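Local coordinates for protein Dok-7 (PDB 3ML4) that activates the muscle receptor kinase MuSK as a dimeric cytoplasmic adaptor, its PH domain binding phosphoinositides and its PTB domain the juxtamembrane region of the receptor, at residues 108-113 against 209-214; 154-159 against 171-176. All blocks are in the same frame, centred on the assembly; numbering follows the deposited sequence.

Contact 1: residues 108-113 against 209-214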
ATOM      1  N   ILE B 108      13.840   3.953   5.352  1.00 31.37           N
ATOM      2  CA  ILE B 108      13.147   2.898   4.596  1.00 30.92           C
ATOM      3  C   ILE B 108      12.067   2.191   5.425  1.00 30.91           C
ATOM      4  O   ILE B 108      10.963   1.963   4.935  1.00 31.20           O
ATOM      5  CB  ILE B 108      14.133   1.869   3.991  1.00 30.87           C
ATOM      6  CG1 ILE B 108      15.088   2.555   3.002  1.00 31.06           C
ATOM      7  CG2 ILE B 108      13.377   0.736   3.300  1.00 30.60           C
ATOM      8  CD1 ILE B 108      16.263   1.697   2.542  1.00 30.75           C
ATOM      9  N   ARG B 109      12.384   1.861   6.677  1.00 30.74           N
ATOM     10  CA  ARG B 109      11.415   1.251   7.597  1.00 30.73           C
ATOM     11  C   ARG B 109      10.111   2.028   7.708  1.00 30.69           C
ATOM     12  O   ARG B 109       9.038   1.479   7.470  1.00 30.66           O
ATOM     13  CB  ARG B 109      12.016   1.081   8.992  1.00 30.66           C
ATOM     14  CG  ARG B 109      12.598  -0.275   9.217  1.00 31.07           C
ATOM     15  CD  ARG B 109      13.089  -0.446  10.640  1.00 32.63           C
ATOM     16  NE  ARG B 109      12.850  -1.823  11.054  1.00 33.63           N
ATOM     17  CZ  ARG B 109      13.666  -2.843  10.816  1.00 34.00           C
ATOM     18  NH1 ARG B 109      14.828  -2.668  10.190  1.00 34.75           N
ATOM     19  NH2 ARG B 109      13.318  -4.049  11.222  1.00 34.56           N
ATOM     20  N   TYR B 110      10.215   3.306   8.074  1.00 30.64           N
ATOM     21  CA  TYR B 110       9.049   4.156   8.261  1.00 30.58           C
ATOM     22  C   TYR B 110       8.226   4.254   6.983  1.00 30.38           C
ATOM     23  O   TYR B 110       7.001   4.143   7.015  1.00 30.34           O
ATOM     24  CB  TYR B 110       9.482   5.546   8.716  1.00 31.16           C
ATOM     25  CG  TYR B 110       8.338   6.520   8.865  1.00 32.21           C
ATOM     26  CD1 TYR B 110       7.622   6.601  10.059  1.00 32.98           C
ATOM     27  CD2 TYR B 110       7.961   7.353   7.809  1.00 32.24           C
ATOM     28  CE1 TYR B 110       6.565   7.491  10.196  1.00 32.98           C
ATOM     29  CE2 TYR B 110       6.908   8.238   7.939  1.00 32.25           C
ATOM     30  CZ  TYR B 110       6.218   8.306   9.136  1.00 32.54           C
ATOM     31  OH  TYR B 110       5.172   9.191   9.273  1.00 33.16           O
ATOM     32  N   ALA B 111       8.914   4.447   5.860  1.00 30.17           N
ATOM     33  CA  ALA B 111       8.267   4.606   4.561  1.00 29.70           C
ATOM     34  C   ALA B 111       7.440   3.398   4.127  1.00 29.43           C
ATOM     35  O   ALA B 111       6.402   3.561   3.487  1.00 29.10           O
ATOM     36  CB  ALA B 111       9.293   4.943   3.508  1.00 29.84           C
ATOM     37  N   LEU B 112       7.895   2.196   4.476  1.00 29.19           N
ATOM     38  CA  LEU B 112       7.206   0.968   4.049  1.00 28.99           C
ATOM     39  C   LEU B 112       5.960   0.624   4.877  1.00 28.64           C
ATOM     40  O   LEU B 112       5.184  -0.258   4.499  1.00 28.55           O
ATOM     41  CB  LEU B 112       8.171  -0.218   3.971  1.00 28.95           C
ATOM     42  CG  LEU B 112       9.238  -0.155   2.869  1.00 29.86           C
ATOM     43  CD1 LEU B 112      10.207  -1.333   2.983  1.00 29.69           C
ATOM     44  CD2 LEU B 112       8.622  -0.083   1.460  1.00 29.25           C
ATOM     45  N   GLY B 113       5.769   1.325   5.995  1.00 28.30           N
ATOM     46  CA  GLY B 113       4.572   1.160   6.821  1.00 27.88           C
ATOM     47  C   GLY B 113       4.907   0.681   8.217  1.00 27.64           C
ATOM     48  O   GLY B 113       5.425   1.445   9.038  1.00 27.79           O
ATOM     49  N   PRO B 209       1.172   1.131  16.314  1.00 26.42           N
ATOM     50  CA  PRO B 209       1.495   1.537  17.681  1.00 26.66           C
ATOM     51  C   PRO B 209       1.910   2.994  17.733  1.00 26.93           C
ATOM     52  O   PRO B 209       1.652   3.688  18.714  1.00 26.98           O
ATOM     53  CB  PRO B 209       2.679   0.631  18.044  1.00 26.57           C
ATOM     54  CG  PRO B 209       2.490  -0.579  17.193  1.00 26.40           C
ATOM     55  CD  PRO B 209       1.975  -0.032  15.890  1.00 26.51           C
ATOM     56  N   THR B 210       2.528   3.448  16.654  1.00 27.50           N
ATOM     57  CA  THR B 210       3.089   4.779  16.583  1.00 27.99           C
ATOM     58  C   THR B 210       2.127   5.777  15.921  1.00 28.19           C
ATOM     59  O   THR B 210       1.966   6.892  16.405  1.00 28.24           O
ATOM     60  CB  THR B 210       4.503   4.735  15.916  1.00 27.96           C
ATOM     61  OG1 THR B 210       5.294   5.839  16.365  1.00 28.97           O
ATOM     62  CG2 THR B 210       4.432   4.722  14.404  1.00 27.49           C
ATOM     63  N   LYS B 211       1.453   5.361  14.851  1.00 28.67           N
ATOM     64  CA  LYS B 211       0.615   6.276  14.059  1.00 29.29           C
ATOM     65  C   LYS B 211      -0.883   6.249  14.390  1.00 29.53           C
ATOM     66  O   LYS B 211      -1.645   7.070  13.884  1.00 29.90           O
ATOM     67  CB  LYS B 211       0.818   6.030  12.557  1.00 29.21           C
ATOM     68  CG  LYS B 211       2.198   6.397  12.053  1.00 29.58           C
ATOM     69  CD  LYS B 211       2.261   6.400  10.540  1.00 31.48           C
ATOM     70  CE  LYS B 211       2.844   5.118  10.003  1.00 33.27           C
ATOM     71  NZ  LYS B 211       4.324   5.062  10.158  1.00 35.67           N
ATOM     72  N   GLY B 212      -1.302   5.325  15.247  1.00 29.80           N
ATOM     73  CA  GLY B 212      -2.723   5.089  15.464  1.00 29.89           C
ATOM     74  C   GLY B 212      -3.314   4.411  14.240  1.00 30.25           C
ATOM     75  O   GLY B 212      -2.570   3.836  13.434  1.00 30.06           O
ATOM     76  N   PRO B 213      -4.651   4.484  14.080  1.00 30.48           N
ATOM     77  CA  PRO B 213      -5.376   3.826  12.979  1.00 30.66           C
ATOM     78  C   PRO B 213      -4.758   4.089  11.605  1.00 30.71           C
ATOM     79  O   PRO B 213      -4.329   5.214  11.329  1.00 30.57           O
ATOM     80  CB  PRO B 213      -6.774   4.455  13.055  1.00 30.65           C
ATOM     81  CG  PRO B 213      -6.937   4.826  14.488  1.00 30.72           C
ATOM     82  CD  PRO B 213      -5.564   5.223  14.975  1.00 30.59           C
ATOM     83  N   PHE B 214      -4.713   3.056  10.764  1.00 30.80           N
ATOM     84  CA  PHE B 214      -4.184   3.186   9.404  1.00 30.99           C
ATOM     85  C   PHE B 214      -5.062   4.133   8.584  1.00 31.11           C
ATOM     86  O   PHE B 214      -4.629   4.670   7.565  1.00 31.21           O
ATOM     87  CB  PHE B 214      -4.084   1.825   8.691  1.00 31.01           C
ATOM     88  CG  PHE B 214      -3.376   0.745   9.480  1.00 31.26           C
ATOM     89  CD1 PHE B 214      -2.249   1.027  10.248  1.00 31.49           C
ATOM     90  CD2 PHE B 214      -3.822  -0.573   9.417  1.00 31.72           C
ATOM     91  CE1 PHE B 214      -1.600   0.020  10.971  1.00 31.63           C
ATOM     92  CE2 PHE B 214      -3.178  -1.587  10.128  1.00 31.68           C
ATOM     93  CZ  PHE B 214      -2.066  -1.290  10.907  1.00 31.84           C
TER
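Tyr110, in the last turn of helix 98-112, faces Lys211 across well-separated backbones: the nearest pairs of CA atoms are Tyr110 with Thr210, 10.3 Å apart, and Gly113 with Phe214, 9.4 Å apart. The gap is bridged mainly by one long side chain. Lys211 starts out toward the helix and then bends at its third and fourth torsions (chi3 -99°, chi4 -76°), which turns the ammonium group in beside the phenol. There NZ lies 3.3 Å from Tyr110 CE1 and 3.6 Å from Tyr110 CD1, on one flank of the ring and oblique to its plane. Tyr110 reaches outward with CG anti to the backbone N (chi1 177°), carrying the ring off the helix toward the lysine. The same NZ passes 3.9 Å from Gly113 O, too far for a hydrogen bond, though the carbonyl probably draws on its charge. Gly113 is where the chain leaves the helix, at a positive phi that suits a residue without a side chain, and its N is bonded to Tyr110 O at 3.2 Å. On the other side, Lys211 and Gly212 face Ser208 in a classic beta bulge, and Ser208 OG is hydrogen-bonded to Lys211 N. The helix is the C-terminal helix of the PH fold, whereas the bulge belongs to the tail after helix 193-203 of the PTB domain; the lysine therefore reaches from one domain to the other. Both Tyr110 and Lys211 are exposed and also touch a crystal neighbour. Further along the tail, Pro213 and Phe214 pack on Ala8 and Pro35 of the second subunit.

Contact 2: residues 154-159 against 171-176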
ATOM      1  N   GLY B 154      10.352 -19.213   6.939  1.00 35.95           N
ATOM      2  CA  GLY B 154       8.989 -19.366   7.439  1.00 35.04           C
ATOM      3  C   GLY B 154       8.204 -18.101   7.180  1.00 34.46           C
ATOM      4  O   GLY B 154       8.716 -17.004   7.402  1.00 34.50           O
ATOM      5  N   GLN B 155       6.971 -18.253   6.698  1.00 33.86           N
ATOM      6  CA  GLN B 155       6.120 -17.111   6.349  1.00 33.42           C
ATOM      7  C   GLN B 155       4.639 -17.339   6.660  1.00 32.84           C
ATOM      8  O   GLN B 155       4.094 -18.407   6.387  1.00 33.02           O
ATOM      9  CB  GLN B 155       6.294 -16.729   4.876  1.00 33.33           C
ATOM     10  CG  GLN B 155       5.925 -17.832   3.884  1.00 33.83           C
ATOM     11  CD  GLN B 155       6.053 -17.391   2.436  1.00 33.92           C
ATOM     12  OE1 GLN B 155       6.843 -17.947   1.675  1.00 34.13           O
ATOM     13  NE2 GLN B 155       5.278 -16.382   2.052  1.00 34.64           N
ATOM     14  N   TRP B 156       3.999 -16.321   7.227  1.00 32.17           N
ATOM     15  CA  TRP B 156       2.583 -16.371   7.578  1.00 31.46           C
ATOM     16  C   TRP B 156       1.941 -15.022   7.281  1.00 31.39           C
ATOM     17  O   TRP B 156       2.577 -13.984   7.462  1.00 31.46           O
ATOM     18  CB  TRP B 156       2.401 -16.674   9.076  1.00 31.07           C
ATOM     19  CG  TRP B 156       3.090 -17.921   9.588  1.00 30.50           C
ATOM     20  CD1 TRP B 156       2.522 -19.145   9.779  1.00 30.43           C
ATOM     21  CD2 TRP B 156       4.466 -18.053   9.979  1.00 29.78           C
ATOM     22  NE1 TRP B 156       3.455 -20.036  10.263  1.00 30.03           N
ATOM     23  CE2 TRP B 156       4.656 -19.393  10.392  1.00 30.21           C
ATOM     24  CE3 TRP B 156       5.555 -17.174  10.016  1.00 30.02           C
ATOM     25  CZ2 TRP B 156       5.895 -19.876  10.834  1.00 30.19           C
ATOM     26  CZ3 TRP B 156       6.785 -17.651  10.456  1.00 30.37           C
ATOM     27  CH2 TRP B 156       6.944 -18.994  10.860  1.00 30.55           C
ATOM     28  N   LYS B 157       0.692 -15.036   6.821  1.00 31.32           N
ATOM     29  CA  LYS B 157      -0.165 -13.857   6.926  1.00 31.20           C
ATOM     30  C   LYS B 157      -0.531 -13.742   8.395  1.00 31.13           C
ATOM     31  O   LYS B 157      -0.903 -14.743   9.018  1.00 31.11           O
ATOM     32  CB  LYS B 157      -1.459 -14.014   6.123  1.00 31.28           C
ATOM     33  CG  LYS B 157      -1.353 -13.846   4.617  1.00 31.86           C
ATOM     34  CD  LYS B 157      -2.713 -13.450   4.039  1.00 32.92           C
ATOM     35  CE  LYS B 157      -3.120 -14.322   2.853  1.00 33.63           C
ATOM     36  NZ  LYS B 157      -2.136 -14.303   1.725  1.00 34.88           N
ATOM     37  N   LEU B 158      -0.433 -12.538   8.953  1.00 31.13           N
ATOM     38  CA  LEU B 158      -0.909 -12.291  10.316  1.00 31.16           C
ATOM     39  C   LEU B 158      -2.383 -12.659  10.529  1.00 31.07           C
ATOM     40  O   LEU B 158      -2.760 -13.115  11.605  1.00 30.93           O
ATOM     41  CB  LEU B 158      -0.653 -10.843  10.733  1.00 31.18           C
ATOM     42  CG  LEU B 158       0.362 -10.681  11.867  1.00 31.80           C
ATOM     43  CD1 LEU B 158       1.791 -10.940  11.398  1.00 32.37           C
ATOM     44  CD2 LEU B 158       0.241  -9.301  12.488  1.00 32.56           C
ATOM     45  N   SER B 159      -3.199 -12.481   9.491  1.00 31.12           N
ATOM     46  CA  SER B 159      -4.632 -12.771   9.559  1.00 31.36           C
ATOM     47  C   SER B 159      -4.948 -14.277   9.627  1.00 31.40           C
ATOM     48  O   SER B 159      -6.102 -14.673   9.837  1.00 31.34           O
ATOM     49  CB  SER B 159      -5.371 -12.102   8.387  1.00 31.34           C
ATOM     50  OG  SER B 159      -4.884 -12.565   7.139  1.00 31.82           O
ATOM     51  N   PHE B 171       8.178 -15.964  23.174  1.00 29.01           N
ATOM     52  CA  PHE B 171       6.978 -15.574  22.446  1.00 29.04           C
ATOM     53  C   PHE B 171       6.467 -16.786  21.669  1.00 28.98           C
ATOM     54  O   PHE B 171       7.233 -17.447  20.967  1.00 28.93           O
ATOM     55  CB  PHE B 171       7.305 -14.424  21.482  1.00 29.14           C
ATOM     56  CG  PHE B 171       6.149 -13.996  20.614  1.00 28.95           C
ATOM     57  CD1 PHE B 171       5.207 -13.082  21.087  1.00 29.39           C
ATOM     58  CD2 PHE B 171       6.020 -14.480  19.315  1.00 28.70           C
ATOM     59  CE1 PHE B 171       4.141 -12.669  20.288  1.00 28.95           C
ATOM     60  CE2 PHE B 171       4.964 -14.074  18.507  1.00 29.15           C
ATOM     61  CZ  PHE B 171       4.019 -13.167  18.995  1.00 29.62           C
ATOM     62  N   ILE B 172       5.173 -17.064  21.793  1.00 28.95           N
ATOM     63  CA  ILE B 172       4.544 -18.184  21.097  1.00 28.88           C
ATOM     64  C   ILE B 172       3.525 -17.662  20.091  1.00 29.16           C
ATOM     65  O   ILE B 172       2.765 -16.746  20.401  1.00 29.20           O
ATOM     66  CB  ILE B 172       3.838 -19.156  22.098  1.00 28.73           C
ATOM     67  CG1 ILE B 172       4.856 -19.796  23.051  1.00 28.68           C
ATOM     68  CG2 ILE B 172       3.046 -20.236  21.357  1.00 28.15           C
ATOM     69  CD1 ILE B 172       4.231 -20.476  24.275  1.00 28.65           C
ATOM     70  N   PHE B 173       3.518 -18.236  18.890  1.00 29.48           N
ATOM     71  CA  PHE B 173       2.433 -17.985  17.941  1.00 29.94           C
ATOM     72  C   PHE B 173       1.959 -19.258  17.228  1.00 30.56           C
ATOM     73  O   PHE B 173       2.739 -20.188  17.014  1.00 30.79           O
ATOM     74  CB  PHE B 173       2.800 -16.871  16.948  1.00 29.61           C
ATOM     75  CG  PHE B 173       3.865 -17.246  15.957  1.00 29.24           C
ATOM     76  CD1 PHE B 173       5.210 -17.117  16.278  1.00 28.70           C
ATOM     77  CD2 PHE B 173       3.522 -17.700  14.685  1.00 29.07           C
ATOM     78  CE1 PHE B 173       6.200 -17.455  15.355  1.00 28.26           C
ATOM     79  CE2 PHE B 173       4.511 -18.039  13.754  1.00 28.68           C
ATOM     80  CZ  PHE B 173       5.848 -17.914  14.091  1.00 28.49           C
ATOM     81  N   GLU B 174       0.674 -19.293  16.875  1.00 31.14           N
ATOM     82  CA  GLU B 174       0.097 -20.441  16.189  1.00 31.89           C
ATOM     83  C   GLU B 174      -0.538 -20.065  14.847  1.00 32.31           C
ATOM     84  O   GLU B 174      -1.414 -19.206  14.781  1.00 32.56           O
ATOM     85  CB  GLU B 174      -0.918 -21.154  17.088  1.00 31.69           C
ATOM     86  CG  GLU B 174      -1.574 -22.371  16.437  1.00 32.13           C
ATOM     87  CD  GLU B 174      -2.747 -22.931  17.229  1.00 32.42           C
ATOM     88  OE1 GLU B 174      -3.066 -22.401  18.319  1.00 32.15           O
ATOM     89  OE2 GLU B 174      -3.354 -23.913  16.749  1.00 33.37           O
ATOM     90  N   GLY B 175      -0.084 -20.718  13.782  1.00 32.83           N
ATOM     91  CA  GLY B 175      -0.696 -20.568  12.466  1.00 33.57           C
ATOM     92  C   GLY B 175      -1.812 -21.577  12.257  1.00 34.19           C
ATOM     93  O   GLY B 175      -1.665 -22.759  12.588  1.00 34.08           O
ATOM     94  N   GLY B 176      -2.925 -21.114  11.695  1.00 34.71           N
ATOM     95  CA  GLY B 176      -4.093 -21.956  11.496  1.00 35.82           C
ATOM     96  C   GLY B 176      -4.114 -22.739  10.199  1.00 36.62           C
ATOM     97  O   GLY B 176      -3.115 -22.806   9.477  1.00 36.57           O
TER
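Trp156 and Phe173 meet through a T-shaped aromatic stack in which the edge of the phenylalanine points at the face of the indole. The six-membered ring of Trp156 and the ring of Phe173 have centroids 4.8 Å apart and planes at 85°. Phe173 CE2 sits over the middle of the indole, 3.6 Å from Trp156 CE2, while Phe173 CZ approaches Trp156 CH2 at the same 3.6 Å. With its CG between the backbone N and carbonyl carbon (chi1 70°), Phe173 is aimed inward at the tryptophan. Phe186 adds a second edge-to-face partner to Trp156. The remaining apolar contact is looser: Gly175 CA lies 4.4 Å from Trp156 CD1, where a side chain would point toward the indole. Trp156 NE1 is satisfied by a hydrogen bond to Trp182 O. With the indole cut back to an alanine here, the edge of Phe173 would probably face a gap and Trp182 O would lose this donor. Trp156 and Phe173 come from the opposed sheet halves of a PH-like PTB fold: strand 151-157 pairs with 141-146, whose Leu142 touches both side chains, and strand 170-175 runs between 184-189 and 161-167, its Phe171 meeting Phe200 of helix 193-203 edge-to-face.

Overall arrangement
The two contacts show a domain boundary and a domain interior side by side. Contact 1 joins the end of the PH helix to the chain's last modelled residues, whereas contact 2 is a buried aromatic pairing within the PTB domain, formed by residues that all fall between the two segments of contact 1. Their centres are 21 Å apart and their nearest atoms about 8 Å, so neither touches the other. Each borders a different partner: contact 1 lies beside the second Dok-7 subunit, contact 2 beside the bound MuSK peptide, on whose apolar side chains Ser159 and Ile172 pack.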